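Local coordinates for uncharacterized protein (Candida albicans, PDB 5K04) that probably serves as the non-catalytic subunit of the NatB N-terminal acetyltransferase complex, supporting the partner subunit NAT3, at residues 435-438 with 439-443; 461-464 with 465-469; 508-511 with 512-516; 411-414 with 415-418. All coordinates share one frame; numbering follows the deposited sequence.

Contact 1: residues 435-438 with 439-443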
loop_
_atom_site.group_PDB
_atom_site.type_symbol
_atom_site.label_atom_id
_atom_site.label_comp_id
_atom_site.label_asym_id
_atom_site.label_seq_id
_atom_site.Cartn_x
_atom_site.Cartn_y
_atom_site.Cartn_z
ATOM N N LEU A 435 -8.813 5.913 13.728
ATOM C CA LEU A 435 -7.675 5.015 13.564
ATOM C C LEU A 435 -6.414 5.752 13.126
ATOM O O LEU A 435 -5.343 5.133 13.035
ATOM C CB LEU A 435 -8.019 3.921 12.552
ATOM C CG LEU A 435 -8.833 2.741 13.103
ATOM C CD1 LEU A 435 -9.390 1.882 11.979
ATOM C CD2 LEU A 435 -7.979 1.893 14.026
ATOM N N LYS A 436 -6.538 7.058 12.869
ATOM C CA LYS A 436 -5.425 7.926 12.469
ATOM C C LYS A 436 -4.677 7.355 11.265
ATOM O O LYS A 436 -3.448 7.395 11.189
ATOM C CB LYS A 436 -4.498 8.201 13.654
ATOM C CG LYS A 436 -5.246 8.902 14.811
ATOM C CD LYS A 436 -4.314 9.656 15.755
ATOM C CE LYS A 436 -5.079 10.547 16.745
ATOM N NZ LYS A 436 -5.950 9.781 17.694
ATOM N N ILE A 437 -5.451 6.810 10.320
ATOM C CA ILE A 437 -4.944 6.457 9.000
ATOM C C ILE A 437 -4.299 7.678 8.378
ATOM O O ILE A 437 -4.910 8.750 8.292
ATOM C CB ILE A 437 -6.082 5.944 8.095
ATOM C CG1 ILE A 437 -6.764 4.717 8.683
ATOM C CG2 ILE A 437 -5.559 5.614 6.717
ATOM C CD1 ILE A 437 -5.798 3.758 9.164
ATOM N N ARG A 438 -3.069 7.516 7.909
ATOM C CA ARG A 438 -2.403 8.618 7.243
ATOM C C ARG A 438 -1.414 8.051 6.237
ATOM O O ARG A 438 -0.953 6.911 6.361
ATOM C CB ARG A 438 -1.702 9.547 8.246
ATOM C CG ARG A 438 -0.461 8.957 8.871
ATOM C CD ARG A 438 0.228 9.950 9.796
ATOM N NE ARG A 438 0.657 11.155 9.097
ATOM C CZ ARG A 438 1.830 11.305 8.485
ATOM N NH1 ARG A 438 2.716 10.318 8.478
ATOM N NH2 ARG A 438 2.110 12.451 7.870
ATOM N N MET A 439 -1.122 8.857 5.217
ATOM C CA MET A 439 -0.097 8.549 4.222
ATOM C C MET A 439 -0.374 7.171 3.607
ATOM O O MET A 439 -1.494 6.923 3.142
ATOM C CB MET A 439 1.271 8.744 4.885
ATOM C CG MET A 439 1.653 10.276 5.002
ATOM S SD MET A 439 1.632 11.035 3.368
ATOM C CE MET A 439 1.503 12.740 3.804
ATOM N N THR A 440 0.603 6.262 3.574
ATOM C CA THR A 440 0.476 5.042 2.790
ATOM C C THR A 440 -0.717 4.181 3.221
ATOM O O THR A 440 -1.268 3.429 2.406
ATOM C CB THR A 440 1.785 4.261 2.885
ATOM O OG1 THR A 440 2.843 5.098 2.413
ATOM C CG2 THR A 440 1.726 2.945 2.060
ATOM N N GLN A 441 -1.167 4.313 4.470
ATOM C CA GLN A 441 -2.349 3.566 4.894
ATOM C C GLN A 441 -3.586 3.944 4.080
ATOM O O GLN A 441 -4.490 3.119 3.923
ATOM C CB GLN A 441 -2.593 3.786 6.382
ATOM C CG GLN A 441 -1.431 3.361 7.268
ATOM C CD GLN A 441 -1.775 3.479 8.737
ATOM O OE1 GLN A 441 -2.110 4.559 9.220
ATOM N NE2 GLN A 441 -1.731 2.358 9.448
ATOM N N HIS A 442 -3.649 5.174 3.546
ATOM C CA HIS A 442 -4.759 5.514 2.650
ATOM C C HIS A 442 -4.738 4.638 1.406
ATOM O O HIS A 442 -5.789 4.220 0.920
ATOM C CB HIS A 442 -4.718 6.987 2.243
ATOM C CG HIS A 442 -4.987 7.942 3.361
ATOM N ND1 HIS A 442 -6.139 7.903 4.112
ATOM C CD2 HIS A 442 -4.262 8.981 3.841
ATOM C CE1 HIS A 442 -6.114 8.875 5.009
ATOM N NE2 HIS A 442 -4.987 9.546 4.862
ATOM N N GLU A 443 -3.541 4.328 0.887
ATOM C CA GLU A 443 -3.471 3.497 -0.310
ATOM C C GLU A 443 -3.977 2.087 -0.029
ATOM O O GLU A 443 -4.569 1.456 -0.914
ATOM C CB GLU A 443 -2.040 3.491 -0.867
ATOM C CG GLU A 443 -1.714 2.323 -1.785
ATOM C CD GLU A 443 -2.337 2.434 -3.165
ATOM O OE1 GLU A 443 -2.781 3.540 -3.545
ATOM O OE2 GLU A 443 -2.359 1.405 -3.873
HETATM O O HOH W 1 -3.322 4.232 11.991
#

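Contact 2: residues 461-464 with 465-469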
loop_
_atom_site.group_PDB
_atom_site.type_symbol
_atom_site.label_atom_id
_atom_site.label_comp_id
_atom_site.label_asym_id
_atom_site.label_seq_id
_atom_site.Cartn_x
_atom_site.Cartn_y
_atom_site.Cartn_z
ATOM N N ALA A 461 -12.029 15.692 2.774
ATOM C CA ALA A 461 -11.209 14.585 3.259
ATOM C C ALA A 461 -10.601 13.801 2.098
ATOM O O ALA A 461 -9.427 13.411 2.144
ATOM C CB ALA A 461 -12.040 13.670 4.156
ATOM N N TRP A 462 -11.386 13.575 1.039
ATOM C CA TRP A 462 -10.862 12.877 -0.134
ATOM C C TRP A 462 -9.748 13.663 -0.819
ATOM O O TRP A 462 -8.755 13.082 -1.267
ATOM C CB TRP A 462 -11.984 12.602 -1.126
ATOM C CG TRP A 462 -12.815 11.432 -0.737
ATOM C CD1 TRP A 462 -14.102 11.452 -0.270
ATOM C CD2 TRP A 462 -12.421 10.060 -0.771
ATOM N NE1 TRP A 462 -14.530 10.169 -0.023
ATOM C CE2 TRP A 462 -13.516 9.297 -0.313
ATOM C CE3 TRP A 462 -11.250 9.399 -1.144
ATOM C CZ2 TRP A 462 -13.478 7.914 -0.229
ATOM C CZ3 TRP A 462 -11.206 8.001 -1.044
ATOM C CH2 TRP A 462 -12.314 7.281 -0.598
ATOM N N VAL A 463 -9.909 14.983 -0.935
ATOM C CA VAL A 463 -8.850 15.814 -1.498
ATOM C C VAL A 463 -7.591 15.683 -0.654
ATOM O O VAL A 463 -6.468 15.641 -1.175
ATOM C CB VAL A 463 -9.326 17.278 -1.596
ATOM C CG1 VAL A 463 -8.180 18.209 -1.939
ATOM C CG2 VAL A 463 -10.448 17.416 -2.612
ATOM N N ASP A 464 -7.768 15.585 0.668
ATOM C CA ASP A 464 -6.636 15.397 1.568
ATOM C C ASP A 464 -5.942 14.067 1.296
ATOM O O ASP A 464 -4.707 13.985 1.295
ATOM C CB ASP A 464 -7.123 15.478 3.015
ATOM C CG ASP A 464 -5.995 15.654 3.995
ATOM O OD1 ASP A 464 -5.333 16.717 3.950
ATOM O OD2 ASP A 464 -5.773 14.729 4.811
ATOM N N ILE A 465 -6.728 13.022 1.036
ATOM C CA ILE A 465 -6.177 11.738 0.629
ATOM C C ILE A 465 -5.415 11.873 -0.686
ATOM O O ILE A 465 -4.319 11.318 -0.841
ATOM C CB ILE A 465 -7.307 10.695 0.547
ATOM C CG1 ILE A 465 -7.869 10.431 1.941
ATOM C CG2 ILE A 465 -6.817 9.401 -0.045
ATOM C CD1 ILE A 465 -8.980 9.430 1.989
ATOM N N TYR A 466 -5.971 12.624 -1.646
ATOM C CA TYR A 466 -5.266 12.845 -2.908
ATOM C C TYR A 466 -3.947 13.592 -2.704
ATOM O O TYR A 466 -2.971 13.330 -3.420
ATOM C CB TYR A 466 -6.140 13.610 -3.909
ATOM C CG TYR A 466 -5.413 13.743 -5.224
ATOM C CD1 TYR A 466 -5.363 12.680 -6.121
ATOM C CD2 TYR A 466 -4.733 14.909 -5.556
ATOM C CE1 TYR A 466 -4.657 12.772 -7.329
ATOM C CE2 TYR A 466 -4.028 15.016 -6.761
ATOM C CZ TYR A 466 -3.992 13.945 -7.641
ATOM O OH TYR A 466 -3.281 14.046 -8.828
ATOM N N ARG A 467 -3.891 14.525 -1.738
ATOM C CA ARG A 467 -2.635 15.230 -1.472
ATOM C C ARG A 467 -1.565 14.298 -0.912
ATOM O O ARG A 467 -0.372 14.539 -1.122
ATOM C CB ARG A 467 -2.873 16.416 -0.532
ATOM C CG ARG A 467 -3.640 17.554 -1.205
ATOM C CD ARG A 467 -3.809 18.760 -0.300
ATOM N NE ARG A 467 -4.598 19.810 -0.952
ATOM C CZ ARG A 467 -5.794 20.213 -0.536
ATOM N NH1 ARG A 467 -6.331 19.660 0.544
ATOM N NH2 ARG A 467 -6.447 21.169 -1.193
ATOM N N PHE A 468 -1.968 13.238 -0.201
ATOM C CA PHE A 468 -1.016 12.200 0.180
ATOM C C PHE A 468 -0.396 11.576 -1.066
ATOM O O PHE A 468 0.824 11.404 -1.146
ATOM C CB PHE A 468 -1.704 11.122 1.042
ATOM C CG PHE A 468 -1.283 9.713 0.683
ATOM C CD1 PHE A 468 -0.008 9.251 0.998
ATOM C CD2 PHE A 468 -2.150 8.864 0.013
ATOM C CE1 PHE A 468 0.395 7.977 0.648
ATOM C CE2 PHE A 468 -1.754 7.578 -0.338
ATOM C CZ PHE A 468 -0.477 7.134 -0.028
ATOM N N TYR A 469 -1.236 11.248 -2.057
ATOM C CA TYR A 469 -0.747 10.702 -3.323
ATOM C C TYR A 469 0.233 11.654 -4.010
ATOM O O TYR A 469 1.268 11.220 -4.533
ATOM C CB TYR A 469 -1.936 10.373 -4.237
ATOM C CG TYR A 469 -2.654 9.087 -3.852
ATOM C CD1 TYR A 469 -2.083 7.855 -4.130
ATOM C CD2 TYR A 469 -3.890 9.102 -3.216
ATOM C CE1 TYR A 469 -2.705 6.672 -3.799
ATOM C CE2 TYR A 469 -4.538 7.895 -2.867
ATOM C CZ TYR A 469 -3.924 6.685 -3.170
ATOM O OH TYR A 469 -4.489 5.469 -2.850
#

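Contact 3: residues 508-511 with 512-516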
loop_
_atom_site.group_PDB
_atom_site.type_symbol
_atom_site.label_atom_id
_atom_site.label_comp_id
_atom_site.label_asym_id
_atom_site.label_seq_id
_atom_site.Cartn_x
_atom_site.Cartn_y
_atom_site.Cartn_z
ATOM N N LEU A 508 -5.877 4.945 -5.903
ATOM C CA LEU A 508 -5.649 6.308 -6.387
ATOM C C LEU A 508 -6.753 6.734 -7.336
ATOM O O LEU A 508 -7.273 7.854 -7.250
ATOM C CB LEU A 508 -4.296 6.395 -7.106
ATOM C CG LEU A 508 -4.143 7.530 -8.123
ATOM C CD1 LEU A 508 -4.125 8.898 -7.436
ATOM C CD2 LEU A 508 -2.892 7.330 -9.047
ATOM N N ASN A 509 -7.102 5.846 -8.274
ATOM C CA ASN A 509 -8.140 6.151 -9.252
ATOM C C ASN A 509 -9.521 6.203 -8.606
ATOM O O ASN A 509 -10.350 7.041 -8.971
ATOM C CB ASN A 509 -8.057 5.131 -10.379
ATOM C CG ASN A 509 -6.865 5.402 -11.301
ATOM O OD1 ASN A 509 -6.743 6.503 -11.845
ATOM N ND2 ASN A 509 -5.977 4.419 -11.454
ATOM N N PHE A 510 -9.761 5.349 -7.608
ATOM C CA PHE A 510 -10.984 5.478 -6.823
ATOM C C PHE A 510 -11.049 6.827 -6.123
ATOM O O PHE A 510 -12.111 7.459 -6.077
ATOM C CB PHE A 510 -11.087 4.357 -5.790
ATOM C CG PHE A 510 -12.345 4.418 -5.017
ATOM C CD1 PHE A 510 -13.550 4.180 -5.647
ATOM C CD2 PHE A 510 -12.337 4.761 -3.687
ATOM C CE1 PHE A 510 -14.720 4.268 -4.957
ATOM C CE2 PHE A 510 -13.508 4.854 -2.990
ATOM C CZ PHE A 510 -14.704 4.612 -3.623
ATOM N N THR A 511 -9.916 7.274 -5.564
ATOM C CA THR A 511 -9.848 8.584 -4.923
ATOM C C THR A 511 -10.242 9.694 -5.894
ATOM O O THR A 511 -11.023 10.584 -5.539
ATOM C CB THR A 511 -8.433 8.804 -4.356
ATOM O OG1 THR A 511 -8.179 7.875 -3.292
ATOM C CG2 THR A 511 -8.267 10.203 -3.833
ATOM N N VAL A 512 -9.739 9.637 -7.139
ATOM C CA VAL A 512 -10.096 10.636 -8.148
ATOM C C VAL A 512 -11.563 10.499 -8.545
ATOM O O VAL A 512 -12.290 11.497 -8.624
ATOM C CB VAL A 512 -9.164 10.530 -9.376
ATOM C CG1 VAL A 512 -9.613 11.469 -10.506
ATOM C CG2 VAL A 512 -7.697 10.829 -9.002
ATOM N N ALA A 513 -12.026 9.260 -8.772
ATOM C CA ALA A 513 -13.429 9.036 -9.135
ATOM C C ALA A 513 -14.373 9.567 -8.063
ATOM O O ALA A 513 -15.405 10.175 -8.375
ATOM C CB ALA A 513 -13.680 7.544 -9.347
ATOM N N LYS A 514 -14.017 9.352 -6.792
ATOM C CA LYS A 514 -14.849 9.769 -5.670
ATOM C C LYS A 514 -14.888 11.289 -5.534
ATOM O O LYS A 514 -15.937 11.867 -5.233
ATOM C CB LYS A 514 -14.319 9.119 -4.395
ATOM C CG LYS A 514 -15.257 9.205 -3.234
ATOM C CD LYS A 514 -16.328 8.123 -3.300
ATOM C CE LYS A 514 -17.106 8.121 -1.986
ATOM N NZ LYS A 514 -18.143 7.072 -1.951
ATOM N N ILE A 515 -13.752 11.950 -5.746
ATOM C CA ILE A 515 -13.716 13.409 -5.737
ATOM C C ILE A 515 -14.612 13.975 -6.828
ATOM O O ILE A 515 -15.362 14.942 -6.610
ATOM C CB ILE A 515 -12.267 13.897 -5.897
ATOM C CG1 ILE A 515 -11.487 13.649 -4.600
ATOM C CG2 ILE A 515 -12.241 15.371 -6.348
ATOM C CD1 ILE A 515 -9.983 13.689 -4.801
ATOM N N LEU A 516 -14.512 13.412 -8.031
ATOM C CA LEU A 516 -15.320 13.893 -9.142
ATOM C C LEU A 516 -16.804 13.721 -8.842
ATOM O O LEU A 516 -17.593 14.653 -9.003
ATOM C CB LEU A 516 -14.923 13.152 -10.415
ATOM C CG LEU A 516 -13.535 13.516 -10.935
ATOM C CD1 LEU A 516 -13.051 12.511 -11.984
ATOM C CD2 LEU A 516 -13.593 14.923 -11.492
#

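Contact 4: residues 411-414 with 415-418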
loop_
_atom_site.group_PDB
_atom_site.type_symbol
_atom_site.label_atom_id
_atom_site.label_comp_id
_atom_site.label_asym_id
_atom_site.label_seq_id
_atom_site.Cartn_x
_atom_site.Cartn_y
_atom_site.Cartn_z
ATOM N N LEU A 411 -11.696 -4.764 15.593
ATOM C CA LEU A 411 -13.111 -4.502 15.827
ATOM C C LEU A 411 -13.562 -3.282 15.044
ATOM O O LEU A 411 -14.685 -3.252 14.524
ATOM C CB LEU A 411 -13.395 -4.309 17.323
ATOM C CG LEU A 411 -13.036 -5.414 18.328
ATOM C CD1 LEU A 411 -13.347 -4.970 19.788
ATOM C CD2 LEU A 411 -13.747 -6.719 18.006
ATOM N N LYS A 412 -12.699 -2.258 14.965
ATOM C CA LYS A 412 -13.022 -1.044 14.218
ATOM C C LYS A 412 -13.172 -1.330 12.729
ATOM O O LYS A 412 -14.125 -0.863 12.088
ATOM C CB LYS A 412 -11.945 0.007 14.449
ATOM C CG LYS A 412 -12.018 0.658 15.820
ATOM C CD LYS A 412 -11.015 1.768 15.956
ATOM C CE LYS A 412 -11.145 2.482 17.306
ATOM N NZ LYS A 412 -10.242 3.683 17.283
ATOM N N LEU A 413 -12.249 -2.112 12.162
ATOM C CA LEU A 413 -12.336 -2.416 10.735
ATOM C C LEU A 413 -13.623 -3.159 10.430
ATOM O O LEU A 413 -14.304 -2.860 9.443
ATOM C CB LEU A 413 -11.128 -3.240 10.287
ATOM C CG LEU A 413 -9.763 -2.560 10.405
ATOM C CD1 LEU A 413 -8.663 -3.509 9.990
ATOM C CD2 LEU A 413 -9.731 -1.331 9.572
ATOM N N TRP A 414 -13.982 -4.123 11.284
ATOM C CA TRP A 414 -15.192 -4.900 11.060
ATOM C C TRP A 414 -16.432 -4.021 11.185
ATOM O O TRP A 414 -17.367 -4.140 10.385
ATOM C CB TRP A 414 -15.243 -6.076 12.042
ATOM C CG TRP A 414 -14.529 -7.270 11.526
ATOM C CD1 TRP A 414 -13.257 -7.671 11.846
ATOM C CD2 TRP A 414 -15.012 -8.203 10.548
ATOM N NE1 TRP A 414 -12.929 -8.805 11.147
ATOM C CE2 TRP A 414 -13.984 -9.150 10.337
ATOM C CE3 TRP A 414 -16.206 -8.325 9.827
ATOM C CZ2 TRP A 414 -14.117 -10.220 9.432
ATOM C CZ3 TRP A 414 -16.350 -9.400 8.937
ATOM C CH2 TRP A 414 -15.302 -10.331 8.747
ATOM N N LEU A 415 -16.439 -3.114 12.170
ATOM C CA LEU A 415 -17.547 -2.176 12.315
ATOM C C LEU A 415 -17.769 -1.386 11.026
ATOM O O LEU A 415 -18.913 -1.184 10.596
ATOM C CB LEU A 415 -17.276 -1.235 13.492
ATOM C CG LEU A 415 -18.392 -0.240 13.806
ATOM C CD1 LEU A 415 -19.717 -1.003 14.010
ATOM C CD2 LEU A 415 -18.043 0.598 15.029
ATOM N N MET A 416 -16.679 -0.948 10.384
ATOM C CA MET A 416 -16.813 -0.260 9.100
ATOM C C MET A 416 -17.365 -1.192 8.024
ATOM O O MET A 416 -18.227 -0.787 7.233
ATOM C CB MET A 416 -15.471 0.350 8.684
ATOM C CG MET A 416 -15.171 1.670 9.393
ATOM S SD MET A 416 -13.852 2.667 8.741
ATOM C CE MET A 416 -12.557 1.569 9.087
ATOM N N LYS A 417 -16.917 -2.457 8.007
ATOM C CA LYS A 417 -17.435 -3.417 7.025
ATOM C C LYS A 417 -18.939 -3.611 7.183
ATOM O O LYS A 417 -19.674 -3.633 6.191
ATOM C CB LYS A 417 -16.707 -4.763 7.150
ATOM C CG LYS A 417 -15.224 -4.679 6.838
ATOM C CD LYS A 417 -14.490 -6.026 6.950
ATOM C CE LYS A 417 -15.116 -7.112 6.090
ATOM N NZ LYS A 417 -14.264 -8.347 6.081
ATOM N N LEU A 418 -19.412 -3.762 8.430
ATOM C CA LEU A 418 -20.847 -3.927 8.671
ATOM C C LEU A 418 -21.624 -2.698 8.211
ATOM O O LEU A 418 -22.620 -2.822 7.491
ATOM C CB LEU A 418 -21.127 -4.195 10.153
ATOM C CG LEU A 418 -20.591 -5.456 10.855
ATOM C CD1 LEU A 418 -21.396 -5.782 12.120
ATOM C CD2 LEU A 418 -20.575 -6.631 9.959
#

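Contact 1: residues 435-438 with 439-443
Met439, with positive phi, lays its side chain over the Arg438 guanidinium: CG stands above one face near the rim, 3.6 Å from Arg438 CZ. A bend at chi3 (-61°) turns the guanidinium back to this methylene, while its NH1 and NH2 hold Asn26 O and Asn28 OD1 of the NAT3 chain. Gln441 ties back twice. Its N donates to Arg438 O at 3.2 Å, and its OE1 takes a weak bond, 3.4 Å long, from Arg438 N. The side chain runs out extended beyond CG, with CB against Ile437 CG2 at 3.5 Å; at its far end NE2 makes weak bonds to Asn16 and Asn19 of the NAT3 chain. His442 sets one ring face below Arg438 N and brings ND1 within 3.5 Å of Ile437 CG2, and Tyr432 OH fixes the ring through the same ND1. His442 N donates to Met439 O at 2.8 Å. The loop thus leads from a Schellman motif at Lys436, which ends helix 429-434, into helix 440-445. Leu435 packs on helix 409-419, Met439 and His442 rest on helix 456-485, Thr440 meets helix 489-503, and the NAT3 chain lies along the loop.

Contact 2: residues 461-464 with 465-469
Val463 and Arg467, one helical turn apart, make the closest side-chain approach between the two segments. Val463 holds CG1 anti to its N (chi1 170°), and that methyl meets one face of the Arg467 guanidinium toward the rim, 3.4 Å from Arg467 CZ. In the arginine, chi1 sets CG beside the backbone N, close to Val463 O, and the extended run from CG to NE brings the guanidinium level with Val463 CG1. Asp464 lies beside this pair, but its OD1 stays 4.6 Å from Arg467 NH1, so the opposite charges may attract without bonding.

On another side of the helix, Trp462 and Ile465 run side by side in the same direction. Ile465 is fully extended (chi2 180°), CG1 passing 3.4 Å from Ala461 O and CD1 ending 3.9 Å from Trp462 CE3, oblique to the indole. Phe468 is unusual: its chi1 of 138° is far from a staggered value, which suggests some strain, and its CE2 comes to rest over the centre of the Tyr469 ring. Tyr466 turns elsewhere and meets Phe531 edge to face.

Four backbone bonds underlie these contacts, from Ile465 N to Ala461 O, at 2.9 Å, through to Phe468 N to Asp464 O, at 3.2 Å. The i to i+4 bonds, with side chains meeting at i+3 and i+4, are those of a regular alpha-helix, here the long helix 456-485, packed against helices 440-445, 506-521 and 525-537 in an all-helical fold whose family belongs to the TPR clan.

Contact 3: residues 508-511 with 512-516
With chi1 near 180° in both, Phe510 and Lys514 send their side chains off the helix side by side. A bend at chi2 (81°) in Lys514 then carries CD to within 3.9 Å of Phe510 CZ, approaching the ring obliquely. The ammonium group goes further, and NZ is gripped by the carbonyl oxygens of Thr450 and Thr452, so the aliphatic part is the portion that packs on the phenyl group.

Thr511 is set by a chi1 of -66°, which puts OG1 beside its own N, where it bonds to Ser507 O one turn back and to Asn446 ND2. The same rotation puts CG2 anti to the backbone N, alongside Ile515, 4.0 Å from its CD1. Ile515 in turn presses CG1 on Thr511 O at 3.2 Å, a tight approach. Leu508 CD1 meets Val512 CG2 more loosely, at 4.4 Å.

Successive i to i+4 bonds join the turns: Ala513 N to Asn509 O and Lys514 N to Phe510 O are both 2.8 Å, and Ile515 N to Thr511 O is 3.1 Å. Helices 456-485, 525-537 and 571-584 pack against the segment, together with loop residues such as Tyr546 and Thr450. A threonine hydroxyl bonded to the carbonyl four residues earlier is a familiar feature of alpha-helices, and here it occurs on a buried helix in the stacked helical architecture of the NatB non-catalytic subunit.

Contact 4: residues 411-414 with 415-418
Lys417 reaches back over the indole of Trp414, a cation-pi pair at i, i+3 on the alpha-helix 409-419 of this all-helical subunit. NZ sits 3.8 Å from the centroid of the six-membered ring, 24° off its normal, and is nearest to Trp414 CH2 at 3.5 Å. The neighbouring methylene joins in by CH-pi contact, Lys417 CE standing 4.2 Å from the same centroid. A bend at chi3 (55°) in an otherwise extended lysine turns its end over the ring. Two outside bonds lock the arrangement: Lys417 NZ forms a salt bridge with Glu555 OE2, and Trp414 NE1 donates to Glu555 O. One glutamate therefore holds both partners, and its charge probably favours the ammonium in this buried setting. Trp556 meets the indole edge to face.

Apolar contact is lighter. Leu413 CD2 and Met416 CE approach to 4.1 Å, the methionine bending at chi3 to bring its methyl group round. Leu413 also packs on Leu20 of the NAT3 chain, while Met416 faces Ile431 and Tyr432 of helix 429-434. Leu411 and Leu418 turn to helix 388-404.

Backbone hydrogen bonds are regular, each N joining the carbonyl four residues earlier: Leu415 to Leu411, Met416 to Lys412, Lys417 to Leu413 and Leu418 to Trp414. The last of these is 2.9 Å long from Leu418 N to Trp414 O.

How the contacts relate
Contact 1 is the hub. It touches contact 2, centres 10 Å apart, through a probable hydrogen bond of 2.7 Å between Glu443 OE1 and Tyr469 OH, and through Met439 C lying 3.2 Å from Phe468 CE1. Glu443 OE1 also packs 4.1 Å from Leu508 N of contact 3. Elsewhere, Leu435 CD2 meets Lys412 CD of contact 4 at 3.6 Å. Contact 2 passes the packing on to contact 3, with Trp462 CE2 3.4 Å from Lys514 CG. Contacts 2 and 4 stay separate, their nearest atoms about 10 Å apart. Coenzyme A lies about 12 Å from the Gln441 side chain, so contact 1 meets the NAT3 chain but does not touch the cofactor.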